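Long-range contacts in ubiquitin-like-conjugating enzyme ATG10 (Saccharomyces cerevisiae, PDB 4EBR), which acts as an E2-like enzyme that catalyses conjugation of ATG12 to ATG5, a step required for autophagy and the cytoplasm-to-vacuole pathway: residues Ile65-Thr70 with Ile158-Trp163; Gln20-Trp25 with Leu40-Ile45; Leu61-Glu66 with Leu82-Glu87. All coordinates share one frame; numbering follows the deposited sequence.

Contact 1: residues Ile65-Thr70 with Ile158-Trp163; sequences IELYLT and IFIFSW
Ile-160 is the first residue along 158-163 to reach the strand 65-70, and it uses both of its branches. Its CD1 comes tip to tip with Leu-69, 3.9 Å from Leu-69 CD2. Its CG2 lies 3.9 Å from Leu-67 CD1, the two side chains sliding past each other in opposite directions. Farther along the helix, Trp-163 carries CG in the crowded position between backbone N and carbonyl carbon (chi1 59°). The indole NE1 donates to Phe-159 O at 2.8 Å (N-H...O 147°), an acceptor that lies in the ring plane and restrains the rotation of the ring. The benzo part of the ring meets the strand: Leu-67 CD2 sits near the ring plane, 4.0 Å from Trp-163 CZ2. Ile-65 CG2 approaches Trp-163 CH2 obliquely at 4.4 Å. Helix 152-164 is thus laid against the antiparallel sheet of this E2-like enzyme, the two short axes running nearly antiparallel (159°) and 11.5 Å apart, with the side chain of Trp-163 about 10 Å from that of the thioester-forming Cys-135. The contact is apolar throughout: the one polar atom of the indole, NE1, is directed to Phe-159 O within the helix, while CZ2 and CH2 face the strand.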
loop_
_atom_site.group_PDB
_atom_site.type_symbol
_atom_site.label_atom_id
_atom_site.label_comp_id
_atom_site.label_asym_id
_atom_site.label_seq_id
_atom_site.Cartn_x
_atom_site.Cartn_y
_atom_site.Cartn_z
ATOM N N ILE A 65 -4.656 -4.534 20.690
ATOM C CA ILE A 65 -3.976 -4.134 19.475
ATOM C C ILE A 65 -3.346 -5.364 18.874
ATOM O O ILE A 65 -2.787 -6.195 19.594
ATOM C CB ILE A 65 -2.893 -3.057 19.786
ATOM C CG1 ILE A 65 -3.571 -1.783 20.282
ATOM C CG2 ILE A 65 -2.066 -2.718 18.576
ATOM C CD1 ILE A 65 -2.623 -0.681 20.646
ATOM N N GLU A 66 -3.451 -5.500 17.562
ATOM C CA GLU A 66 -2.792 -6.597 16.905
ATOM C C GLU A 66 -1.841 -6.063 15.853
ATOM O O GLU A 66 -2.217 -5.199 15.059
ATOM C CB GLU A 66 -3.821 -7.551 16.296
ATOM C CG GLU A 66 -4.751 -8.138 17.342
ATOM C CD GLU A 66 -5.686 -9.229 16.814
ATOM O OE1 GLU A 66 -6.119 -10.084 17.632
ATOM O OE2 GLU A 66 -6.001 -9.230 15.600
ATOM N N LEU A 67 -0.608 -6.566 15.851
ATOM C CA LEU A 67 0.369 -6.157 14.848
ATOM C C LEU A 67 0.779 -7.343 14.012
ATOM O O LEU A 67 1.230 -8.355 14.558
ATOM C CB LEU A 67 1.626 -5.608 15.505
ATOM C CG LEU A 67 1.488 -4.493 16.530
ATOM C CD1 LEU A 67 2.891 -4.047 16.909
ATOM C CD2 LEU A 67 0.683 -3.339 15.978
ATOM N N TYR A 68 0.633 -7.231 12.694
ATOM C CA TYR A 68 1.151 -8.272 11.824
ATOM C C TYR A 68 2.357 -7.729 11.054
ATOM O O TYR A 68 2.228 -6.795 10.260
ATOM C CB TYR A 68 0.058 -8.765 10.883
ATOM C CG TYR A 68 0.351 -10.082 10.192
ATOM C CD1 TYR A 68 1.208 -11.019 10.750
ATOM C CD2 TYR A 68 -0.234 -10.388 8.983
ATOM C CE1 TYR A 68 1.471 -12.226 10.109
ATOM C CE2 TYR A 68 0.018 -11.589 8.341
ATOM C CZ TYR A 68 0.869 -12.498 8.905
ATOM O OH TYR A 68 1.102 -13.685 8.250
ATOM N N LEU A 69 3.531 -8.298 11.314
ATOM C CA LEU A 69 4.764 -7.888 10.638
ATOM C C LEU A 69 4.940 -8.772 9.430
ATOM O O LEU A 69 5.093 -9.983 9.559
ATOM C CB LEU A 69 5.974 -8.074 11.550
ATOM C CG LEU A 69 6.149 -7.121 12.729
ATOM C CD1 LEU A 69 5.118 -7.362 13.812
ATOM C CD2 LEU A 69 7.548 -7.270 13.288
ATOM N N THR A 70 4.898 -8.185 8.249
ATOM C CA THR A 70 5.001 -8.973 7.039
ATOM C C THR A 70 5.987 -8.337 6.088
ATOM O O THR A 70 6.515 -7.250 6.332
ATOM C CB THR A 70 3.664 -9.037 6.305
ATOM O OG1 THR A 70 3.330 -7.730 5.840
ATOM C CG2 THR A 70 2.572 -9.484 7.238
ATOM N N ILE A 158 11.881 1.722 15.180
ATOM C CA ILE A 158 11.267 2.898 14.596
ATOM C C ILE A 158 9.775 2.691 14.374
ATOM O O ILE A 158 8.969 3.582 14.648
ATOM C CB ILE A 158 11.933 3.232 13.245
ATOM C CG1 ILE A 158 13.339 3.781 13.460
ATOM C CG2 ILE A 158 11.089 4.198 12.423
ATOM C CD1 ILE A 158 14.277 3.394 12.329
ATOM N N PHE A 159 9.420 1.517 13.865
ATOM C CA PHE A 159 8.039 1.209 13.537
ATOM C C PHE A 159 7.158 0.681 14.653
ATOM O O PHE A 159 5.933 0.777 14.579
ATOM C CB PHE A 159 7.993 0.255 12.350
ATOM C CG PHE A 159 8.180 0.948 11.045
ATOM C CD1 PHE A 159 7.133 1.065 10.160
ATOM C CD2 PHE A 159 9.396 1.528 10.725
ATOM C CE1 PHE A 159 7.301 1.714 8.967
ATOM C CE2 PHE A 159 9.567 2.185 9.536
ATOM C CZ PHE A 159 8.519 2.278 8.654
ATOM N N ILE A 160 7.757 0.127 15.693
ATOM C CA ILE A 160 6.941 -0.467 16.741
ATOM C C ILE A 160 7.162 0.174 18.110
ATOM O O ILE A 160 6.232 0.747 18.698
ATOM C CB ILE A 160 7.135 -1.988 16.803
ATOM C CG1 ILE A 160 6.672 -2.610 15.489
ATOM C CG2 ILE A 160 6.339 -2.577 17.943
ATOM C CD1 ILE A 160 6.913 -4.108 15.416
ATOM N N PHE A 161 8.389 0.074 18.620
ATOM C CA PHE A 161 8.671 0.532 19.969
ATOM C C PHE A 161 8.504 2.036 20.144
ATOM O O PHE A 161 8.323 2.519 21.241
ATOM C CB PHE A 161 10.064 0.101 20.397
ATOM C CG PHE A 161 10.252 -1.391 20.444
ATOM C CD1 PHE A 161 9.199 -2.230 20.740
ATOM C CD2 PHE A 161 11.501 -1.957 20.203
ATOM C CE1 PHE A 161 9.389 -3.601 20.800
ATOM C CE2 PHE A 161 11.693 -3.325 20.262
ATOM C CZ PHE A 161 10.641 -4.147 20.556
ATOM N N SER A 162 8.558 2.781 19.058
ATOM C CA SER A 162 8.455 4.229 19.141
ATOM C C SER A 162 7.089 4.669 19.650
ATOM O O SER A 162 7.011 5.565 20.484
ATOM C CB SER A 162 8.710 4.845 17.776
ATOM O OG SER A 162 7.853 4.251 16.807
ATOM N N TRP A 163 6.012 4.088 19.132
ATOM C CA TRP A 163 4.676 4.450 19.629
ATOM C C TRP A 163 4.084 3.570 20.741
ATOM O O TRP A 163 3.131 3.962 21.405
ATOM C CB TRP A 163 3.683 4.604 18.480
ATOM C CG TRP A 163 3.518 3.375 17.659
ATOM C CD1 TRP A 163 4.408 2.863 16.756
ATOM C CD2 TRP A 163 2.382 2.507 17.635
ATOM N NE1 TRP A 163 3.897 1.726 16.176
ATOM C CE2 TRP A 163 2.651 1.489 16.695
ATOM C CE3 TRP A 163 1.156 2.495 18.311
ATOM C CZ2 TRP A 163 1.745 0.461 16.428
ATOM C CZ3 TRP A 163 0.257 1.475 18.041
ATOM C CH2 TRP A 163 0.557 0.472 17.110
#

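Contact 2: residues Gln20-Trp25 with Leu40-Ile45; sequences QIFHNW and LLLRLI
Trp-25 fastens its indole N-H, at NE1, to the carbonyl oxygen of Gly-165 near the C-terminal end of the chain, and with the benzo part of the same ring it meets Leu-44 and Leu-42. The polar bonds within the loop 20-25 itself are backbone ones, the shorter being Asn-24 N to Gln-20 O at 3.0 Å. CG of Trp-25 is anti to the backbone N (chi1 -176°), and the benzo part of its ring lies against the leucines. Trp-25 CZ3 lies 3.9 Å from Leu-44 CD2, which comes in obliquely; Leu-42 CD1 sits at the ring edge, near its plane. Tyr-166 stacks on this indole, and Phe-161 of helix 152-164 meets it edge-to-face. The arrangement illustrates how the segment linking helix 6-18 to strand 28-33 packs on the sheet through aromatic side chains: it drops Phe-22 and Trp-25 onto three leucines of strand 40-44, the second strand after it, all on one face of the antiparallel sheet. Phe-22 makes the more intimate contact. Leu-42 crosses it at about a right angle and sets CD1 over one face in a CH-pi contact, 3.8 Å from the centroid of the Phe-22 ring and 22° off its normal. Ile-21 CG2 lies over the centre of the opposite face, and Trp-25 CE3 is at the ring edge, in plane, so Leu-42 CD1 touches both aromatic rings. Toward the start of the strand, Leu-40 CD2 approaches Phe-22 CE1 obliquely at 3.8 Å. Leu-16 of helix 6-18 also touches Phe-22, while Leu-13 and Tyr-17 of that helix touch Leu-40.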
loop_
_atom_site.group_PDB
_atom_site.type_symbol
_atom_site.label_atom_id
_atom_site.label_comp_id
_atom_site.label_asym_id
_atom_site.label_seq_id
_atom_site.Cartn_x
_atom_site.Cartn_y
_atom_site.Cartn_z
ATOM N N GLN A 20 13.661 -13.518 21.667
ATOM C CA GLN A 20 12.574 -13.387 22.626
ATOM C C GLN A 20 12.334 -11.932 23.004
ATOM O O GLN A 20 11.745 -11.646 24.048
ATOM C CB GLN A 20 12.840 -14.235 23.872
ATOM C CG GLN A 20 13.043 -15.708 23.573
ATOM C CD GLN A 20 11.955 -16.574 24.171
ATOM O OE1 GLN A 20 11.533 -16.364 25.312
ATOM N NE2 GLN A 20 11.488 -17.550 23.400
ATOM N N ILE A 21 12.757 -11.015 22.139
ATOM C CA ILE A 21 12.564 -9.603 22.416
ATOM C C ILE A 21 11.072 -9.292 22.530
ATOM O O ILE A 21 10.673 -8.445 23.324
ATOM C CB ILE A 21 13.260 -8.691 21.380
ATOM C CG1 ILE A 21 13.270 -7.242 21.861
ATOM C CG2 ILE A 21 12.609 -8.794 20.002
ATOM C CD1 ILE A 21 13.678 -6.251 20.794
ATOM N N PHE A 22 10.242 -9.986 21.758
ATOM C CA PHE A 22 8.807 -9.783 21.883
ATOM C C PHE A 22 8.184 -10.582 23.054
ATOM O O PHE A 22 7.251 -10.118 23.722
ATOM C CB PHE A 22 8.104 -10.046 20.551
ATOM C CG PHE A 22 8.564 -9.141 19.426
ATOM C CD1 PHE A 22 9.142 -9.668 18.283
ATOM C CD2 PHE A 22 8.408 -7.764 19.517
ATOM C CE1 PHE A 22 9.554 -8.844 17.254
ATOM C CE2 PHE A 22 8.818 -6.921 18.484
ATOM C CZ PHE A 22 9.393 -7.460 17.353
ATOM N N HIS A 23 8.716 -11.771 23.313
ATOM C CA HIS A 23 8.202 -12.611 24.392
ATOM C C HIS A 23 8.380 -11.985 25.775
ATOM O O HIS A 23 7.537 -12.148 26.653
ATOM C CB HIS A 23 8.868 -13.983 24.359
ATOM C CG HIS A 23 8.737 -14.678 23.043
ATOM N ND1 HIS A 23 9.339 -14.211 21.894
ATOM C CD2 HIS A 23 8.065 -15.797 22.688
ATOM C CE1 HIS A 23 9.051 -15.021 20.891
ATOM N NE2 HIS A 23 8.276 -15.989 21.345
ATOM N N ASN A 24 9.476 -11.269 25.967
ATOM C CA ASN A 24 9.743 -10.650 27.254
ATOM C C ASN A 24 9.267 -9.208 27.288
ATOM O O ASN A 24 9.444 -8.502 28.279
ATOM C CB ASN A 24 11.237 -10.721 27.578
ATOM C CG ASN A 24 11.771 -12.131 27.520
ATOM O OD1 ASN A 24 11.150 -13.069 28.033
ATOM N ND2 ASN A 24 12.922 -12.297 26.876
ATOM N N TRP A 25 8.687 -8.760 26.190
ATOM C CA TRP A 25 8.133 -7.423 26.135
ATOM C C TRP A 25 6.866 -7.423 26.976
ATOM O O TRP A 25 6.012 -8.295 26.813
ATOM C CB TRP A 25 7.825 -7.083 24.692
ATOM C CG TRP A 25 7.330 -5.712 24.485
ATOM C CD1 TRP A 25 7.407 -4.671 25.361
ATOM C CD2 TRP A 25 6.663 -5.217 23.319
ATOM N NE1 TRP A 25 6.830 -3.551 24.802
ATOM C CE2 TRP A 25 6.364 -3.863 23.552
ATOM C CE3 TRP A 25 6.296 -5.787 22.098
ATOM C CZ2 TRP A 25 5.709 -3.069 22.613
ATOM C CZ3 TRP A 25 5.652 -5.001 21.167
ATOM C CH2 TRP A 25 5.366 -3.654 21.428
ATOM N N LEU A 40 4.860 -12.287 11.360
ATOM C CA LEU A 40 4.833 -12.417 12.811
ATOM C C LEU A 40 3.640 -11.682 13.380
ATOM O O LEU A 40 3.442 -10.502 13.110
ATOM C CB LEU A 40 6.128 -11.850 13.401
ATOM C CG LEU A 40 6.379 -12.032 14.888
ATOM C CD1 LEU A 40 6.312 -13.498 15.224
ATOM C CD2 LEU A 40 7.727 -11.471 15.245
ATOM N N LEU A 41 2.829 -12.386 14.151
ATOM C CA LEU A 41 1.664 -11.761 14.744
ATOM C C LEU A 41 1.930 -11.421 16.209
ATOM O O LEU A 41 2.326 -12.279 17.007
ATOM C CB LEU A 41 0.442 -12.659 14.635
ATOM C CG LEU A 41 -0.739 -12.023 15.366
ATOM C CD1 LEU A 41 -1.137 -10.713 14.706
ATOM C CD2 LEU A 41 -1.923 -12.980 15.439
ATOM N N LEU A 42 1.720 -10.161 16.551
ATOM C CA LEU A 42 1.860 -9.724 17.921
ATOM C C LEU A 42 0.502 -9.319 18.450
ATOM O O LEU A 42 -0.162 -8.435 17.897
ATOM C CB LEU A 42 2.842 -8.550 18.014
ATOM C CG LEU A 42 4.285 -8.953 17.700
ATOM C CD1 LEU A 42 5.271 -7.826 17.951
ATOM C CD2 LEU A 42 4.666 -10.163 18.521
ATOM N N ARG A 43 0.068 -9.976 19.513
ATOM C CA ARG A 43 -1.119 -9.515 20.209
ATOM C C ARG A 43 -0.648 -8.797 21.447
ATOM O O ARG A 43 0.218 -9.293 22.164
ATOM C CB ARG A 43 -2.055 -10.670 20.559
ATOM C CG ARG A 43 -2.642 -11.353 19.343
ATOM C CD ARG A 43 -3.874 -12.159 19.690
ATOM N NE ARG A 43 -4.511 -12.716 18.498
ATOM C CZ ARG A 43 -4.187 -13.888 17.944
ATOM N NH1 ARG A 43 -3.219 -14.650 18.469
ATOM N NH2 ARG A 43 -4.836 -14.301 16.859
ATOM N N LEU A 44 -1.199 -7.618 21.687
ATOM C CA LEU A 44 -0.749 -6.815 22.809
ATOM C C LEU A 44 -1.724 -6.839 23.968
ATOM O O LEU A 44 -2.924 -7.001 23.789
ATOM C CB LEU A 44 -0.497 -5.380 22.382
ATOM C CG LEU A 44 0.638 -5.216 21.378
ATOM C CD1 LEU A 44 0.904 -3.742 21.159
ATOM C CD2 LEU A 44 1.897 -5.934 21.837
ATOM N N ILE A 45 -1.177 -6.649 25.166
ATOM C CA ILE A 45 -1.955 -6.636 26.398
ATOM C C ILE A 45 -2.930 -5.466 26.430
ATOM O O ILE A 45 -2.635 -4.378 25.933
ATOM C CB ILE A 45 -1.044 -6.564 27.638
ATOM C CG1 ILE A 45 -0.212 -5.279 27.616
ATOM C CG2 ILE A 45 -0.143 -7.787 27.710
ATOM C CD1 ILE A 45 0.549 -5.022 28.898
#

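Contact 3: residues Leu61-Glu66 with Leu82-Glu87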
loop_
_atom_site.group_PDB
_atom_site.type_symbol
_atom_site.label_atom_id
_atom_site.label_comp_id
_atom_site.label_asym_id
_atom_site.label_seq_id
_atom_site.Cartn_x
_atom_site.Cartn_y
_atom_site.Cartn_z
ATOM N N LEU A 61 -13.534 -0.661 29.862
ATOM C CA LEU A 61 -13.502 -0.662 28.396
ATOM C C LEU A 61 -12.088 -0.440 27.894
ATOM O O LEU A 61 -11.575 0.673 27.950
ATOM C CB LEU A 61 -14.429 0.415 27.824
ATOM C CG LEU A 61 -15.891 0.323 28.273
ATOM C CD1 LEU A 61 -16.716 1.493 27.716
ATOM C CD2 LEU A 61 -16.482 -1.035 27.877
ATOM N N LEU A 62 -11.482 -1.501 27.372
ATOM C CA LEU A 62 -10.071 -1.484 26.993
ATOM C C LEU A 62 -9.868 -1.780 25.505
ATOM O O LEU A 62 -10.774 -2.243 24.821
ATOM C CB LEU A 62 -9.286 -2.497 27.844
ATOM C CG LEU A 62 -9.228 -2.202 29.351
ATOM C CD1 LEU A 62 -8.338 -3.210 30.043
ATOM C CD2 LEU A 62 -8.742 -0.777 29.641
ATOM N N ASN A 63 -8.687 -1.495 24.986
ATOM C CA ASN A 63 -8.420 -1.906 23.624
ATOM C C ASN A 63 -7.656 -3.237 23.571
ATOM O O ASN A 63 -7.204 -3.744 24.599
ATOM C CB ASN A 63 -7.636 -0.806 22.896
ATOM C CG ASN A 63 -8.451 0.462 22.706
ATOM O OD1 ASN A 63 -9.682 0.421 22.651
ATOM N ND2 ASN A 63 -7.769 1.594 22.601
ATOM N N HIS A 64 -7.509 -3.798 22.370
ATOM C CA HIS A 64 -6.547 -4.870 22.131
ATOM C C HIS A 64 -5.978 -4.623 20.761
ATOM O O HIS A 64 -6.720 -4.516 19.790
ATOM C CB HIS A 64 -7.194 -6.243 22.219
ATOM C CG HIS A 64 -8.003 -6.424 23.458
ATOM N ND1 HIS A 64 -9.231 -5.819 23.639
ATOM C CD2 HIS A 64 -7.745 -7.097 24.603
ATOM C CE1 HIS A 64 -9.703 -6.133 24.829
ATOM N NE2 HIS A 64 -8.824 -6.909 25.435
ATOM N N ILE A 65 -4.656 -4.534 20.690
ATOM C CA ILE A 65 -3.976 -4.134 19.475
ATOM C C ILE A 65 -3.346 -5.364 18.874
ATOM O O ILE A 65 -2.787 -6.195 19.594
ATOM C CB ILE A 65 -2.893 -3.057 19.786
ATOM C CG1 ILE A 65 -3.571 -1.783 20.282
ATOM C CG2 ILE A 65 -2.066 -2.718 18.576
ATOM C CD1 ILE A 65 -2.623 -0.681 20.646
ATOM N N GLU A 66 -3.451 -5.500 17.562
ATOM C CA GLU A 66 -2.792 -6.597 16.905
ATOM C C GLU A 66 -1.841 -6.063 15.853
ATOM O O GLU A 66 -2.217 -5.199 15.059
ATOM C CB GLU A 66 -3.821 -7.551 16.296
ATOM C CG GLU A 66 -4.751 -8.138 17.342
ATOM C CD GLU A 66 -5.686 -9.229 16.814
ATOM O OE1 GLU A 66 -6.119 -10.084 17.632
ATOM O OE2 GLU A 66 -6.001 -9.230 15.600
ATOM N N LEU A 82 -1.838 -3.380 10.964
ATOM C CA LEU A 82 -2.328 -3.010 12.270
ATOM C C LEU A 82 -3.856 -3.054 12.350
ATOM O O LEU A 82 -4.558 -2.546 11.469
ATOM C CB LEU A 82 -1.751 -1.641 12.614
ATOM C CG LEU A 82 -2.394 -0.660 13.570
ATOM C CD1 LEU A 82 -2.696 -1.334 14.877
ATOM C CD2 LEU A 82 -1.396 0.454 13.772
ATOM N N ARG A 83 -4.364 -3.706 13.394
ATOM C CA ARG A 83 -5.764 -3.526 13.772
ATOM C C ARG A 83 -6.001 -3.517 15.286
ATOM O O ARG A 83 -5.121 -3.879 16.087
ATOM C CB ARG A 83 -6.665 -4.522 13.076
ATOM C CG ARG A 83 -6.440 -5.904 13.508
ATOM C CD ARG A 83 -7.300 -6.813 12.702
ATOM N NE ARG A 83 -7.246 -8.150 13.260
ATOM C CZ ARG A 83 -8.148 -9.084 13.032
ATOM N NH1 ARG A 83 -9.198 -8.821 12.240
ATOM N NH2 ARG A 83 -7.989 -10.272 13.600
ATOM N N ILE A 84 -7.171 -3.025 15.677
ATOM C CA ILE A 84 -7.425 -2.745 17.083
ATOM C C ILE A 84 -8.835 -3.099 17.488
ATOM O O ILE A 84 -9.788 -2.630 16.869
ATOM C CB ILE A 84 -7.198 -1.255 17.409
ATOM C CG1 ILE A 84 -5.727 -0.889 17.243
ATOM C CG2 ILE A 84 -7.671 -0.954 18.822
ATOM C CD1 ILE A 84 -5.409 0.581 17.516
ATOM N N TRP A 85 -8.961 -3.899 18.542
ATOM C CA TRP A 85 -10.265 -4.235 19.124
ATOM C C TRP A 85 -10.634 -3.221 20.197
ATOM O O TRP A 85 -9.916 -3.065 21.181
ATOM C CB TRP A 85 -10.224 -5.623 19.753
ATOM C CG TRP A 85 -9.878 -6.726 18.793
ATOM C CD1 TRP A 85 -8.694 -7.378 18.698
ATOM C CD2 TRP A 85 -10.729 -7.308 17.801
ATOM N NE1 TRP A 85 -8.747 -8.330 17.706
ATOM C CE2 TRP A 85 -9.989 -8.305 17.143
ATOM C CE3 TRP A 85 -12.045 -7.079 17.403
ATOM C CZ2 TRP A 85 -10.515 -9.069 16.116
ATOM C CZ3 TRP A 85 -12.567 -7.843 16.393
ATOM C CH2 TRP A 85 -11.805 -8.822 15.753
ATOM N N GLU A 86 -11.732 -2.507 20.011
ATOM C CA GLU A 86 -12.151 -1.591 21.056
ATOM C C GLU A 86 -13.445 -2.046 21.670
ATOM O O GLU A 86 -14.332 -2.525 20.979
ATOM C CB GLU A 86 -12.282 -0.155 20.549
ATOM C CG GLU A 86 -13.400 0.117 19.568
ATOM C CD GLU A 86 -13.485 1.604 19.221
ATOM O OE1 GLU A 86 -14.070 2.385 20.021
ATOM O OE2 GLU A 86 -12.956 1.995 18.152
ATOM N N GLU A 87 -13.551 -1.929 22.983
ATOM C CA GLU A 87 -14.811 -2.243 23.623
ATOM C C GLU A 87 -15.588 -0.954 23.713
ATOM O O GLU A 87 -15.066 0.056 24.141
ATOM C CB GLU A 87 -14.581 -2.871 24.994
ATOM C CG GLU A 87 -13.801 -4.183 24.905
ATOM C CD GLU A 87 -12.968 -4.481 26.149
ATOM O OE1 GLU A 87 -12.384 -5.588 26.207
ATOM O OE2 GLU A 87 -12.890 -3.615 27.059
#
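Glu-66 and Arg-83 lie side by side, pointing the same way, on one face of a beta hairpin whose antiparallel strands, 63-72 and 77-90, are joined here near the open end. As a hydrogen-bonded pair the two residues are linked by backbone bonds in both directions, and their side chains add a salt bridge: Arg-83 NE reaches Glu-66 OE2 at 2.9 Å nearly along the C-O axis, and NH2 adds a weak second bond to the same oxygen. Carboxylate and guanidinium are not coplanar but turned 41° apart. The Trp-85 ring is turned 89° against the carboxylate plane, its NE1 meeting Glu-66 OE1 at 3.2 Å from above that plane, while that oxygen lies in the plane of the indole. Trp-85 CZ2 also rests over one face of the Arg-83 guanidinium, toward the rim. Since Arg-43 NE of strand 40-44, on the other side of strand 63-72, forms a salt bridge to OE1 as well, both carboxylate oxygens of this buried residue are gripped, which would be expected to favour its ionised form.

On the opposite face Ile-65, Ile-84 and Leu-82 form an apolar group, with Asn-63 and Glu-86 beyond it. Ile-65 and Ile-84, a non-hydrogen-bonded pair, stand side by side with their CG1 atoms 3.8 Å apart, and Leu-82 CD1 comes 4.0 Å from Ile-65 CG2; Ile-104 of helix 101-108 touches Ile-84 here. Back on the face of Glu-66, His-64 crosses Trp-85 at about a right angle, their CB atoms 4.0 Å apart. The extended side chain of Glu-87 reaches back across to the first strand: its OE1 lies at the edge of the His-64 ring, and its OE2, met from above the carboxylate plane, accepts Leu-62 N at 2.6 Å in an almost straight bond (177°).

Overall arrangement
Strand 63-72 is the common element. Contact 1 uses the face of its segment 65-70 turned to helix 152-164, contact 3 pairs its start with strand 77-90, and contact 2 reaches it through strand 40-44, its neighbour on the other edge. Contacts 1 and 3 share Ile-65 and Glu-66, and Trp-163 CH2 lies 3.9 Å from Leu-82 CD2. Backbone bonds such as Leu-42 N to Leu-67 O, 2.7 Å, join contacts 2 and 1, whose centres are 10 Å apart. Contact 1 is the one with a measured approach to the active site, about 12 Å from the Trp-163 side chain to the mercury ion bound at Cys-135, Asp-136 and Cys-139, while contacts 2 and 3 lie away from it.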